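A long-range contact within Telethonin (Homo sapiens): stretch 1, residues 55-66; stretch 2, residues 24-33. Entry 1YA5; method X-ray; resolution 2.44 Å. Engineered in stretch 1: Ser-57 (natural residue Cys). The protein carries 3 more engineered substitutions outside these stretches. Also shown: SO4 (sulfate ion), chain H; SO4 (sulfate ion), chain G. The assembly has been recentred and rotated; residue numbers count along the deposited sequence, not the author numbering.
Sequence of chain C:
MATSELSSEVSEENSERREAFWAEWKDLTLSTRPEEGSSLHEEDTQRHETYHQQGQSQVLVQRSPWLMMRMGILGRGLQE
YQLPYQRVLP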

# COMPACT_ATOMS: atom_id res chain seq x y z
N GLY C 55 -0.00 11.49 -12.79
CA GLY C 55 -0.10 11.59 -11.33
C GLY C 55 0.52 10.44 -10.56
O GLY C 55 0.34 9.27 -10.93
N GLN C 56 1.23 10.76 -9.49
CA GLN C 56 1.74 9.74 -8.59
C GLN C 56 0.64 8.94 -7.95
O GLN C 56 -0.49 9.42 -7.75
CB GLN C 56 2.55 10.37 -7.50
CG GLN C 56 3.62 11.29 -8.02
CD GLN C 56 4.62 11.59 -6.98
OE1 GLN C 56 4.28 11.86 -5.84
NE2 GLN C 56 5.89 11.51 -7.35
N SER C 57 0.97 7.70 -7.63
CA SER C 57 0.14 6.93 -6.73
C SER C 57 1.04 6.24 -5.71
O SER C 57 2.16 5.87 -6.02
CB SER C 57 -0.75 5.96 -7.49
OG SER C 57 -0.04 4.79 -7.78
N GLN C 58 0.54 6.10 -4.50
CA GLN C 58 1.28 5.49 -3.40
C GLN C 58 0.69 4.11 -3.17
O GLN C 58 -0.51 3.96 -2.92
CB GLN C 58 1.11 6.33 -2.12
CG GLN C 58 1.68 7.77 -2.17
CD GLN C 58 0.99 8.72 -1.17
OE1 GLN C 58 1.60 9.16 -0.20
NE2 GLN C 58 -0.29 9.02 -1.42
N VAL C 59 1.53 3.09 -3.27
CA VAL C 59 1.08 1.74 -3.02
C VAL C 59 1.46 1.18 -1.67
O VAL C 59 2.51 1.48 -1.10
CB VAL C 59 1.40 0.76 -4.17
CG1 VAL C 59 2.25 1.42 -5.27
CG2 VAL C 59 2.01 -0.51 -3.64
N LEU C 60 0.55 0.37 -1.15
CA LEU C 60 0.65 -0.14 0.18
C LEU C 60 0.73 -1.63 0.14
O LEU C 60 -0.13 -2.30 -0.45
CB LEU C 60 -0.56 0.29 0.99
CG LEU C 60 -0.51 0.02 2.49
CD1 LEU C 60 -0.95 1.27 3.17
CD2 LEU C 60 -1.41 -1.18 2.89
N VAL C 61 1.78 -2.16 0.75
CA VAL C 61 1.90 -3.59 0.99
C VAL C 61 2.09 -3.78 2.48
O VAL C 61 3.01 -3.18 3.07
CB VAL C 61 3.09 -4.25 0.24
CG1 VAL C 61 3.08 -5.79 0.44
CG2 VAL C 61 3.06 -3.88 -1.24
N GLN C 62 1.21 -4.59 3.06
CA GLN C 62 1.25 -4.99 4.46
C GLN C 62 1.22 -6.52 4.61
O GLN C 62 0.46 -7.21 3.93
CB GLN C 62 0.05 -4.39 5.16
CG GLN C 62 -0.35 -5.09 6.41
CD GLN C 62 -1.03 -4.18 7.36
OE1 GLN C 62 -0.39 -3.54 8.21
NE2 GLN C 62 -2.37 -4.09 7.25
N ARG C 63 2.06 -7.05 5.49
CA ARG C 63 2.14 -8.50 5.75
C ARG C 63 2.10 -8.80 7.24
O ARG C 63 2.18 -7.90 8.09
CB ARG C 63 3.42 -9.09 5.14
CG ARG C 63 4.70 -8.44 5.65
CD ARG C 63 5.93 -8.73 4.74
NE ARG C 63 5.97 -7.90 3.54
CZ ARG C 63 5.99 -6.57 3.57
NH1 ARG C 63 5.98 -5.95 4.73
NH2 ARG C 63 6.02 -5.84 2.45
N SER C 64 1.97 -10.07 7.57
CA SER C 64 1.86 -10.43 8.98
C SER C 64 2.41 -11.81 9.27
O SER C 64 2.71 -12.59 8.36
CB SER C 64 0.42 -10.29 9.46
OG SER C 64 -0.44 -11.20 8.81
N PRO C 65 2.57 -12.10 10.57
CA PRO C 65 2.96 -13.44 10.98
C PRO C 65 1.82 -14.43 10.77
O PRO C 65 2.08 -15.56 10.42
CB PRO C 65 3.27 -13.28 12.47
CG PRO C 65 3.30 -11.83 12.73
CD PRO C 65 2.42 -11.18 11.71
N TRP C 66 0.57 -14.05 10.98
CA TRP C 66 -0.49 -15.03 10.73
C TRP C 66 -0.92 -15.16 9.26
O TRP C 66 -2.07 -15.47 8.97
CB TRP C 66 -1.70 -14.81 11.63
CG TRP C 66 -2.21 -13.41 11.63
CD1 TRP C 66 -3.37 -12.97 11.08
CD2 TRP C 66 -1.59 -12.26 12.23
NE1 TRP C 66 -3.53 -11.62 11.30
CE2 TRP C 66 -2.44 -11.16 12.00
CE3 TRP C 66 -0.41 -12.06 12.94
CZ2 TRP C 66 -2.16 -9.87 12.47
CZ3 TRP C 66 -0.11 -10.78 13.39
CH2 TRP C 66 -0.98 -9.70 13.16
S SO4 H . 8.05 12.20 -10.35
O1 SO4 H . 7.75 12.30 -11.77
O2 SO4 H . 8.01 10.79 -9.95
O3 SO4 H . 7.05 12.95 -9.59
O4 SO4 H . 9.38 12.74 -10.08
S SO4 G . 9.09 -1.82 -10.66
O1 SO4 G . 10.14 -2.69 -11.20
O2 SO4 G . 7.91 -2.62 -10.34
O3 SO4 G . 9.56 -1.17 -9.44
O4 SO4 G . 8.75 -0.78 -11.64
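Stretch 2 24-33: EWKDLTLSTR

The apolar centre is a leucine cluster: Leu-60 CD2 lies 3.6 Å from Leu-28 CD1, and Leu-60 CD1 lies 3.9 Å from Leu-30 CD1. These side chains share a sheet face with Gln-58, Gln-62 and Thr-32. Because residues alternate between faces, the other carries Val-59, Val-61, Thr-29 and Ser-31; there Val-61 CB packs 3.2 Å from Thr-29 CG2, and Val-59 CG1 meets Arg-33 CG at 3.5 Å.

Stretch 2 is extended except at Asp-27, where psi falls to -58° and the chain kinks. It runs antiparallel to the strand of stretch 1, which ends at Gln-62, with 170° between their directions and 4.6 Å between axes at closest approach. Paired backbone NH and C=O groups fix the register: Val-61 N to Thr-29 O 2.9 Å and Thr-29 N to Val-61 O 2.6 Å, then Val-59 N to Ser-31 O 2.9 Å and Ser-31 N to Val-59 O 3.0 Å. Between them, Leu-60 and Leu-30 form a non-hydrogen-bonded pair, CA to CA 4.8 Å.

Past the strand, Arg-63 N still donates to Asp-27 O at 2.8 Å, while its side chain curls back so that NH1 reaches Lys-26 O at 2.9 Å. Beyond it, Pro-65 CG sits over the Trp-25 six-membered ring, 3.9 Å from the centroid. At the opposite end, Arg-33 NH2 donates to a sulfate oxygen, O4 of chain G, at 3.1 Å.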

# COMPACT_ATOMS: atom_id res chain seq x y z
N GLU C 24 10.43 -9.36 15.55
CA GLU C 24 10.44 -8.09 14.81
C GLU C 24 10.12 -8.39 13.35
O GLU C 24 10.71 -9.30 12.76
CB GLU C 24 11.82 -7.41 14.94
CG GLU C 24 11.76 -5.89 15.14
CD GLU C 24 12.93 -5.13 14.50
OE1 GLU C 24 12.69 -4.20 13.68
OE2 GLU C 24 14.10 -5.45 14.82
N TRP C 25 9.17 -7.65 12.76
CA TRP C 25 8.93 -7.83 11.34
C TRP C 25 8.58 -6.60 10.50
O TRP C 25 7.96 -5.63 10.95
CB TRP C 25 7.91 -8.93 11.10
CG TRP C 25 6.52 -8.59 11.52
CD1 TRP C 25 5.50 -8.17 10.73
CD2 TRP C 25 5.99 -8.67 12.85
NE1 TRP C 25 4.36 -8.00 11.47
CE2 TRP C 25 4.63 -8.29 12.78
CE3 TRP C 25 6.54 -9.02 14.10
CZ2 TRP C 25 3.79 -8.28 13.90
CZ3 TRP C 25 5.71 -9.00 15.21
CH2 TRP C 25 4.35 -8.63 15.11
N LYS C 26 8.99 -6.66 9.23
CA LYS C 26 8.63 -5.67 8.22
C LYS C 26 7.14 -5.77 8.04
O LYS C 26 6.67 -6.75 7.47
CB LYS C 26 9.34 -5.99 6.91
CG LYS C 26 10.83 -5.78 6.97
CD LYS C 26 11.50 -6.21 5.66
CE LYS C 26 12.77 -5.40 5.38
NZ LYS C 26 13.94 -5.98 6.09
N ASP C 27 6.39 -4.80 8.54
CA ASP C 27 4.93 -4.95 8.61
C ASP C 27 4.24 -4.30 7.43
O ASP C 27 3.51 -4.96 6.69
CB ASP C 27 4.40 -4.35 9.91
CG ASP C 27 2.88 -4.32 9.98
OD1 ASP C 27 2.21 -4.37 8.93
OD2 ASP C 27 2.34 -4.23 11.10
N LEU C 28 4.48 -3.01 7.27
CA LEU C 28 3.85 -2.22 6.24
C LEU C 28 4.95 -1.61 5.41
O LEU C 28 5.95 -1.15 5.95
CB LEU C 28 3.04 -1.10 6.86
CG LEU C 28 1.85 -0.49 6.11
CD1 LEU C 28 1.26 -1.52 5.21
CD2 LEU C 28 0.79 -0.05 7.10
N THR C 29 4.75 -1.60 4.11
CA THR C 29 5.67 -0.93 3.22
C THR C 29 4.89 0.02 2.30
O THR C 29 3.90 -0.39 1.72
CB THR C 29 6.41 -1.94 2.40
OG1 THR C 29 7.53 -1.31 1.76
CG2 THR C 29 5.48 -2.49 1.34
N LEU C 30 5.33 1.27 2.20
CA LEU C 30 4.65 2.30 1.40
C LEU C 30 5.58 2.87 0.36
O LEU C 30 6.65 3.38 0.70
CB LEU C 30 4.21 3.45 2.29
CG LEU C 30 3.15 4.39 1.69
CD1 LEU C 30 1.71 3.79 1.84
CD2 LEU C 30 3.24 5.75 2.34
N SER C 31 5.18 2.81 -0.90
CA SER C 31 6.01 3.44 -1.91
C SER C 31 5.28 4.41 -2.82
O SER C 31 4.04 4.40 -2.92
CB SER C 31 6.80 2.43 -2.75
OG SER C 31 6.14 1.18 -2.81
N THR C 32 6.09 5.24 -3.48
CA THR C 32 5.65 6.21 -4.47
C THR C 32 5.92 5.67 -5.86
O THR C 32 7.03 5.21 -6.14
CB THR C 32 6.44 7.50 -4.28
OG1 THR C 32 6.21 7.98 -2.95
CG2 THR C 32 5.98 8.58 -5.24
N ARG C 33 4.92 5.74 -6.73
CA ARG C 33 5.14 5.45 -8.15
C ARG C 33 5.17 6.74 -8.95
O ARG C 33 4.34 7.63 -8.76
CB ARG C 33 4.05 4.53 -8.70
CG ARG C 33 3.69 3.38 -7.80
CD ARG C 33 4.75 2.31 -7.83
NE ARG C 33 5.17 2.00 -9.20
CZ ARG C 33 6.41 1.66 -9.53
NH1 ARG C 33 7.34 1.59 -8.60
NH2 ARG C 33 6.71 1.40 -10.79